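HemO (Neisseria meningitidis, PDB 1J77) binds heme through a proximal histidine and probably breaks the heme ring open as a heme oxygenase. Local coordinates at residues A[79-84]-A[139-144]; A[85-90]-A[135-140]. All coordinates share one frame; numbering follows the deposited sequence.

Interaction 1. Residues A[79-84]-A[139-144]; sequences DAVTQD and ARHLAP
The carboxylate of D84 reaches out from helix 78-87 and grips the backbone of R140 and H141 together with the imidazole of H141. D84 OD1 accepts a bond from R140 N at 2.8 Å on its syn side. D84 OD2 takes two donors: H141 N, also on the syn side at 2.9 Å and nearly straight (171°), and H141 ND1 on the anti side at 2.8 Å. D84 OD2 lies close to the ring plane, at the edge, while the carboxylate plane is turned 59° from it. This His-carboxylate hydrogen bond fixes the rotation of a buried ring whose other nitrogen, NE2, bonds Q49 OE1 on helix 39-60. The loop that follows helix 122-129 is thus tied to two helices of the all-helical heme oxygenase fold, with the H141 side chain about 9 Å from the bound heme. Because CG of H141 sits between backbone N and carbonyl carbon (chi1 85°), the side chain leans on the helix, where V81 CG2 meets H141 CB at 3.5 Å and reaches on to the ring atom CG. A80 CB packs against H141 CA at 3.8 Å. The charge of R140 is taken mainly by D87.

Interaction 2. Residues A[85-90]-A[135-140]; sequences LKDLGE and GEHGAR
A side-on salt bridge between D87 and R140, backed by a backbone hydrogen bond to G138, joins the C-terminal end of helix 78-87 to the loop between helices 122-129 and 149-162. The two charged side chains reach toward each other tip to tip. R140, modelled in two conformers, here uses two nitrogens, one for each carboxylate oxygen: NE lies 2.5 Å from D87 OD2, unusually short and of doubtful exact length, while NH2 makes a longer bond to D87 OD1 at 3.3 Å. The oxygen OD2 lies in the guanidinium plane and offers its syn lone pair; OD1 is tilted from that plane, in keeping with the 41° between the two flat groups. From the anti side of D87 OD2, G138 N donates a second bond of 2.9 Å. In this conformer one face of the guanidinium is backed by the peptide of E136 and H137, with E136 C over its centre. The H137 ring passes D87 in the opposite direction and sets its ND1 3.6 Å from D87 CB, while L88 CD2 touches the CA of G138 at 3.7 Å. On the helix side, D87 stands just before the turn where a Schellman motif ends the helix, with G89 at positive phi (86°) and bonds from G89 N to K86 O and from E90 N to L85 O. With two donors on OD2, one of them charged, the carboxylate is probably stabilised as the anion, and in this conformer it probably ties the arginine to the loop backbone.

In the fold
From the N terminus the chain passes helices 11-32, 39-60 and 63-68 before helix 78-87, which supplies D84 to interaction 1 and D87, near its end, to interaction 2. It then passes through helices 104-119 and 122-129 before the loop at 135-144 returns to helix 78-87. Interaction 2 closes the shorter excursion, from 85-90 to 135-140, and lies within the longer one that interaction 1 closes, from 79-84 to 139-144. Helix and loop therefore run in opposite directions. The contacts share A139 and R140, and their centres are 7 Å apart. Helix 39-60 packs on both contacts through residues that include Y42 and L46, so three parts of the fold meet here.

Interaction 1. Residues A[79-84]-A[139-144]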
ATOM      1  N   ASP A  79       4.690 -11.301  -2.379  1.00 23.53           N
ATOM      2  CA  ASP A  79       5.178 -12.303  -3.310  1.00 24.54           C
ATOM      3  C   ASP A  79       5.043 -11.804  -4.769  1.00 24.77           C
ATOM      4  O   ASP A  79       5.990 -11.919  -5.575  1.00 23.54           O
ATOM      5  CB  ASP A  79       4.427 -13.642  -3.122  1.00 24.77           C
ATOM      6  CG  ASP A  79       4.796 -14.396  -1.841  1.00 27.50           C
ATOM      7  OD1 ASP A  79       5.960 -14.301  -1.349  1.00 28.72           O
ATOM      8  OD2 ASP A  79       3.944 -15.167  -1.300  1.00 28.63           O
ATOM      9  N   ALA A  80       3.896 -11.181  -5.057  1.00 23.34           N
ATOM     10  CA  ALA A  80       3.609 -10.677  -6.415  1.00 23.79           C
ATOM     11  C   ALA A  80       4.592  -9.577  -6.805  1.00 24.54           C
ATOM     12  O   ALA A  80       5.135  -9.627  -7.892  1.00 25.25           O
ATOM     13  CB  ALA A  80       2.153 -10.216  -6.525  1.00 23.09           C
ATOM     14  N   VAL A  81       4.840  -8.584  -5.941  1.00 23.31           N
ATOM     15  CA  VAL A  81       5.839  -7.543  -6.254  1.00 24.06           C
ATOM     16  C   VAL A  81       7.228  -8.145  -6.456  1.00 22.83           C
ATOM     17  O   VAL A  81       8.004  -7.699  -7.273  1.00 22.68           O
ATOM     18  CB  VAL A  81       6.035  -6.457  -5.125  1.00 23.61           C
ATOM     19  CG1 VAL A  81       6.952  -5.319  -5.617  1.00 24.61           C
ATOM     20  CG2 VAL A  81       4.759  -5.859  -4.709  1.00 26.37           C
ATOM     21  N   THR A  82       7.571  -9.151  -5.672  1.00 23.29           N
ATOM     22  CA  THR A  82       8.875  -9.734  -5.786  1.00 24.21           C
ATOM     23  C   THR A  82       9.011 -10.489  -7.129  1.00 24.10           C
ATOM     24  O   THR A  82      10.086 -10.523  -7.718  1.00 23.57           O
ATOM     25  CB  THR A  82       9.098 -10.702  -4.617  1.00 23.68           C
ATOM     26  OG1 THR A  82       9.204  -9.971  -3.382  1.00 26.86           O
ATOM     27  CG2 THR A  82      10.404 -11.379  -4.778  1.00 24.92           C
ATOM     28  N   GLN A  83       7.931 -11.111  -7.577  1.00 24.42           N
ATOM     29  CA  GLN A  83       7.927 -11.773  -8.889  1.00 25.30           C
ATOM     30  C   GLN A  83       7.985 -10.700 -10.010  1.00 25.35           C
ATOM     31  O   GLN A  83       8.613 -10.883 -11.057  1.00 25.06           O
ATOM     32  CB  GLN A  83       6.668 -12.637  -9.034  1.00 25.70           C
ATOM     33  CG  GLN A  83       6.570 -13.348 -10.377  1.00 28.18           C
ATOM     34  CD  GLN A  83       7.659 -14.383 -10.646  1.00 32.11           C
ATOM     35  OE1 GLN A  83       8.568 -14.168 -11.460  1.00 35.57           O
ATOM     36  NE2 GLN A  83       7.531 -15.524 -10.005  1.00 34.71           N
ATOM     37  N   ASP A  84       7.334  -9.562  -9.800  1.00 25.02           N
ATOM     38  CA  ASP A  84       7.427  -8.504 -10.794  1.00 24.82           C
ATOM     39  C   ASP A  84       8.865  -8.053 -10.947  1.00 24.66           C
ATOM     40  O   ASP A  84       9.317  -7.762 -12.066  1.00 24.26           O
ATOM     41  CB  ASP A  84       6.561  -7.311 -10.366  1.00 24.09           C
ATOM     42  CG  ASP A  84       5.083  -7.547 -10.582  1.00 24.86           C
ATOM     43  OD1 ASP A  84       4.723  -8.365 -11.480  1.00 24.91           O
ATOM     44  OD2 ASP A  84       4.192  -6.982  -9.903  1.00 24.52           O
ATOM     45  N   ALA A 139       3.543  -6.472 -13.731  1.00 26.52           N
ATOM     46  CA  ALA A 139       2.479  -5.752 -12.992  1.00 25.34           C
ATOM     47  C   ALA A 139       1.495  -6.694 -12.255  1.00 25.93           C
ATOM     48  O   ALA A 139       0.314  -6.404 -12.067  1.00 26.13           O
ATOM     49  CB  ALA A 139       1.741  -4.772 -13.925  1.00 25.57           C
ATOM     50  N   ARG A 140       2.002  -7.864 -11.897  1.00 26.14           N
ATOM     51  CA  ARG A 140       1.225  -8.856 -11.140  1.00 26.48           C
ATOM     52  C   ARG A 140       0.639  -8.265  -9.851  1.00 25.95           C
ATOM     53  O   ARG A 140      -0.535  -8.515  -9.504  1.00 25.40           O
ATOM     54  CB  ARG A 140       2.181 -10.023 -10.831  0.60 27.25           C
ATOM     55  CG  ARG A 140       2.985 -10.653 -12.063  0.60 28.53           C
ATOM     56  CD  ARG A 140       4.191 -11.489 -11.626  0.60 29.06           C
ATOM     57  NE  ARG A 140       4.930 -12.140 -12.702  0.60 30.88           N
ATOM     58  CZ  ARG A 140       4.655 -13.340 -13.223  0.60 30.82           C
ATOM     59  NH1 ARG A 140       3.634 -14.048 -12.813  0.60 30.70           N
ATOM     60  NH2 ARG A 140       5.413 -13.852 -14.166  0.60 29.76           N
ATOM     61  N   HIS A 141       1.450  -7.473  -9.145  1.00 25.57           N
ATOM     62  CA  HIS A 141       1.023  -6.882  -7.858  1.00 24.77           C
ATOM     63  C   HIS A 141      -0.061  -5.829  -7.959  1.00 24.18           C
ATOM     64  O   HIS A 141      -0.763  -5.552  -6.969  1.00 23.51           O
ATOM     65  CB  HIS A 141       2.220  -6.359  -7.064  1.00 24.14           C
ATOM     66  CG  HIS A 141       2.652  -4.980  -7.433  1.00 24.34           C
ATOM     67  ND1 HIS A 141       3.546  -4.718  -8.443  1.00 22.00           N
ATOM     68  CD2 HIS A 141       2.350  -3.788  -6.868  1.00 22.22           C
ATOM     69  CE1 HIS A 141       3.765  -3.408  -8.494  1.00 24.35           C
ATOM     70  NE2 HIS A 141       3.040  -2.826  -7.559  1.00 24.92           N
ATOM     71  N   LEU A 142      -0.277  -5.330  -9.182  1.00 24.22           N
ATOM     72  CA  LEU A 142      -1.276  -4.297  -9.449  1.00 24.91           C
ATOM     73  C   LEU A 142      -2.549  -4.822 -10.058  1.00 25.70           C
ATOM     74  O   LEU A 142      -3.542  -4.110 -10.146  1.00 26.57           O
ATOM     75  CB  LEU A 142      -0.688  -3.234 -10.396  1.00 24.30           C
ATOM     76  CG  LEU A 142       0.493  -2.387  -9.902  1.00 24.03           C
ATOM     77  CD1 LEU A 142       1.134  -1.506 -11.019  1.00 22.68           C
ATOM     78  CD2 LEU A 142       0.107  -1.521  -8.748  1.00 23.72           C
ATOM     79  N   ALA A 143      -2.539  -6.092 -10.441  1.00 27.56           N
ATOM     80  CA  ALA A 143      -3.725  -6.686 -11.039  1.00 28.21           C
ATOM     81  C   ALA A 143      -4.873  -6.739 -10.026  1.00 28.38           C
ATOM     82  O   ALA A 143      -4.667  -6.801  -8.792  1.00 28.15           O
ATOM     83  CB  ALA A 143      -3.395  -8.035 -11.544  1.00 28.18           C
ATOM     84  N   PRO A 144      -6.087  -6.679 -10.540  1.00 29.38           N
ATOM     85  CA  PRO A 144      -7.291  -6.627  -9.710  1.00 30.37           C
ATOM     86  C   PRO A 144      -7.536  -7.930  -8.970  1.00 31.60           C
ATOM     87  O   PRO A 144      -7.166  -8.974  -9.501  1.00 32.03           O
ATOM     88  CB  PRO A 144      -8.421  -6.437 -10.730  1.00 30.73           C
ATOM     89  CG  PRO A 144      -7.850  -6.519 -12.016  1.00 31.19           C
ATOM     90  CD  PRO A 144      -6.379  -6.727 -11.982  1.00 30.18           C
TER

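Interaction 2. Residues A[85-90]-A[135-140]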
ATOM      1  N   LEU A  85       9.592  -7.947  -9.832  1.00 23.95           N
ATOM      2  CA  LEU A  85      11.007  -7.595  -9.842  1.00 24.11           C
ATOM      3  C   LEU A  85      11.771  -8.623 -10.660  1.00 26.21           C
ATOM      4  O   LEU A  85      12.568  -8.260 -11.516  1.00 25.43           O
ATOM      5  CB  LEU A  85      11.603  -7.453  -8.418  1.00 24.39           C
ATOM      6  CG  LEU A  85      11.404  -6.120  -7.650  1.00 24.01           C
ATOM      7  CD1 LEU A  85      11.694  -6.298  -6.169  1.00 24.99           C
ATOM      8  CD2 LEU A  85      12.291  -5.031  -8.224  1.00 24.40           C
ATOM      9  N   LYS A  86      11.521  -9.902 -10.382  1.00 26.69           N
ATOM     10  CA  LYS A  86      12.164 -11.011 -11.134  1.00 28.11           C
ATOM     11  C   LYS A  86      11.957 -10.862 -12.641  1.00 29.00           C
ATOM     12  O   LYS A  86      12.921 -10.983 -13.430  1.00 29.95           O
ATOM     13  CB  LYS A  86      11.655 -12.367 -10.641  1.00 28.24           C
ATOM     14  CG  LYS A  86      12.393 -13.564 -11.244  1.00 30.07           C
ATOM     15  CD  LYS A  86      11.961 -14.881 -10.586  1.00 33.48           C
ATOM     16  CE  LYS A  86      12.775 -16.084 -11.099  1.00 35.08           C
ATOM     17  NZ  LYS A  86      12.239 -17.387 -10.571  1.00 35.53           N
ATOM     18  N   ASP A  87      10.714 -10.629 -13.027  1.00 29.16           N
ATOM     19  CA  ASP A  87      10.346 -10.425 -14.414  1.00 30.22           C
ATOM     20  C   ASP A  87      11.218  -9.342 -15.017  1.00 31.75           C
ATOM     21  O   ASP A  87      11.640  -9.440 -16.187  1.00 32.69           O
ATOM     22  CB  ASP A  87       8.886 -10.007 -14.554  1.00 29.77           C
ATOM     23  CG  ASP A  87       7.918 -11.042 -14.095  1.00 30.24           C
ATOM     24  OD1 ASP A  87       8.283 -12.267 -14.010  1.00 31.11           O
ATOM     25  OD2 ASP A  87       6.735 -10.728 -13.812  1.00 28.78           O
ATOM     26  N   LEU A  88      11.465  -8.281 -14.246  1.00 32.05           N
ATOM     27  CA  LEU A  88      12.248  -7.153 -14.755  1.00 32.20           C
ATOM     28  C   LEU A  88      13.764  -7.372 -14.622  1.00 31.20           C
ATOM     29  O   LEU A  88      14.557  -6.470 -14.857  1.00 31.47           O
ATOM     30  CB  LEU A  88      11.800  -5.842 -14.101  1.00 32.90           C
ATOM     31  CG  LEU A  88      10.609  -5.092 -14.741  1.00 34.81           C
ATOM     32  CD1 LEU A  88      11.012  -4.486 -16.039  1.00 36.01           C
ATOM     33  CD2 LEU A  88       9.400  -5.965 -14.968  1.00 34.30           C
ATOM     34  N   GLY A  89      14.171  -8.576 -14.241  1.00 30.89           N
ATOM     35  CA  GLY A  89      15.582  -8.907 -14.210  1.00 30.50           C
ATOM     36  C   GLY A  89      16.278  -8.522 -12.936  1.00 30.68           C
ATOM     37  O   GLY A  89      17.514  -8.470 -12.879  1.00 30.57           O
ATOM     38  N   GLU A  90      15.479  -8.250 -11.896  1.00 30.33           N
ATOM     39  CA  GLU A  90      16.005  -7.830 -10.608  1.00 30.65           C
ATOM     40  C   GLU A  90      15.843  -8.901  -9.542  1.00 30.86           C
ATOM     41  O   GLU A  90      14.839  -9.604  -9.538  1.00 31.45           O
ATOM     42  CB  GLU A  90      15.196  -6.628 -10.087  1.00 30.70           C
ATOM     43  CG  GLU A  90      15.362  -5.342 -10.855  1.00 32.48           C
ATOM     44  CD  GLU A  90      16.701  -4.731 -10.639  1.00 32.46           C
ATOM     45  OE1 GLU A  90      17.155  -4.682  -9.475  1.00 29.72           O
ATOM     46  OE2 GLU A  90      17.303  -4.296 -11.671  1.00 34.39           O
ATOM     47  N   GLY A 135      -0.716  -8.405 -15.737  1.00 34.41           N
ATOM     48  CA  GLY A 135      -0.906  -9.265 -14.583  1.00 34.96           C
ATOM     49  C   GLY A 135      -0.133 -10.557 -14.596  1.00 35.60           C
ATOM     50  O   GLY A 135      -0.131 -11.289 -13.596  1.00 35.56           O
ATOM     51  N   GLU A 136       0.540 -10.830 -15.707  1.00 36.23           N
ATOM     52  CA  GLU A 136       1.353 -12.031 -15.824  1.00 36.49           C
ATOM     53  C   GLU A 136       2.829 -11.716 -15.930  1.00 35.36           C
ATOM     54  O   GLU A 136       3.640 -12.640 -15.948  1.00 36.57           O
ATOM     55  CB  GLU A 136       0.958 -12.863 -17.065  1.00 37.61           C
ATOM     56  CG  GLU A 136      -0.538 -13.028 -17.282  1.00 40.25           C
ATOM     57  CD  GLU A 136      -1.227 -13.954 -16.291  1.00 43.15           C
ATOM     58  OE1 GLU A 136      -0.556 -14.753 -15.598  1.00 45.12           O
ATOM     59  OE2 GLU A 136      -2.480 -13.886 -16.215  1.00 46.30           O
ATOM     60  N   HIS A 137       3.186 -10.433 -16.033  1.00 33.58           N
ATOM     61  CA  HIS A 137       4.581 -10.048 -16.237  1.00 32.68           C
ATOM     62  C   HIS A 137       4.774  -8.582 -15.868  1.00 31.15           C
ATOM     63  O   HIS A 137       4.184  -7.721 -16.506  1.00 30.44           O
ATOM     64  CB  HIS A 137       4.929 -10.248 -17.713  1.00 33.10           C
ATOM     65  CG  HIS A 137       6.341  -9.913 -18.053  1.00 34.58           C
ATOM     66  ND1 HIS A 137       7.404 -10.717 -17.701  1.00 36.65           N
ATOM     67  CD2 HIS A 137       6.869  -8.850 -18.706  1.00 34.41           C
ATOM     68  CE1 HIS A 137       8.526 -10.161 -18.129  1.00 34.97           C
ATOM     69  NE2 HIS A 137       8.229  -9.028 -18.735  1.00 35.54           N
ATOM     70  N   GLY A 138       5.553  -8.310 -14.822  1.00 29.04           N
ATOM     71  CA  GLY A 138       5.847  -6.932 -14.406  1.00 28.67           C
ATOM     72  C   GLY A 138       4.824  -6.159 -13.598  1.00 27.41           C
ATOM     73  O   GLY A 138       5.216  -5.293 -12.821  1.00 26.77           O
ATOM     74  N   ALA A 139       3.543  -6.472 -13.731  1.00 26.52           N
ATOM     75  CA  ALA A 139       2.479  -5.752 -12.992  1.00 25.34           C
ATOM     76  C   ALA A 139       1.495  -6.694 -12.255  1.00 25.93           C
ATOM     77  O   ALA A 139       0.314  -6.404 -12.067  1.00 26.13           O
ATOM     78  CB  ALA A 139       1.741  -4.772 -13.925  1.00 25.57           C
ATOM     79  N   ARG A 140       2.002  -7.864 -11.897  1.00 26.14           N
ATOM     80  CA  ARG A 140       1.225  -8.856 -11.140  1.00 26.48           C
ATOM     81  C   ARG A 140       0.639  -8.265  -9.851  1.00 25.95           C
ATOM     82  O   ARG A 140      -0.535  -8.515  -9.504  1.00 25.40           O
ATOM     83  CB  ARG A 140       2.181 -10.023 -10.831  0.60 27.25           C
ATOM     84  CG  ARG A 140       2.985 -10.653 -12.063  0.60 28.53           C
ATOM     85  CD  ARG A 140       4.191 -11.489 -11.626  0.60 29.06           C
ATOM     86  NE  ARG A 140       4.930 -12.140 -12.702  0.60 30.88           N
ATOM     87  CZ  ARG A 140       4.655 -13.340 -13.223  0.60 30.82           C
ATOM     88  NH1 ARG A 140       3.634 -14.048 -12.813  0.60 30.70           N
ATOM     89  NH2 ARG A 140       5.413 -13.852 -14.166  0.60 29.76           N
TER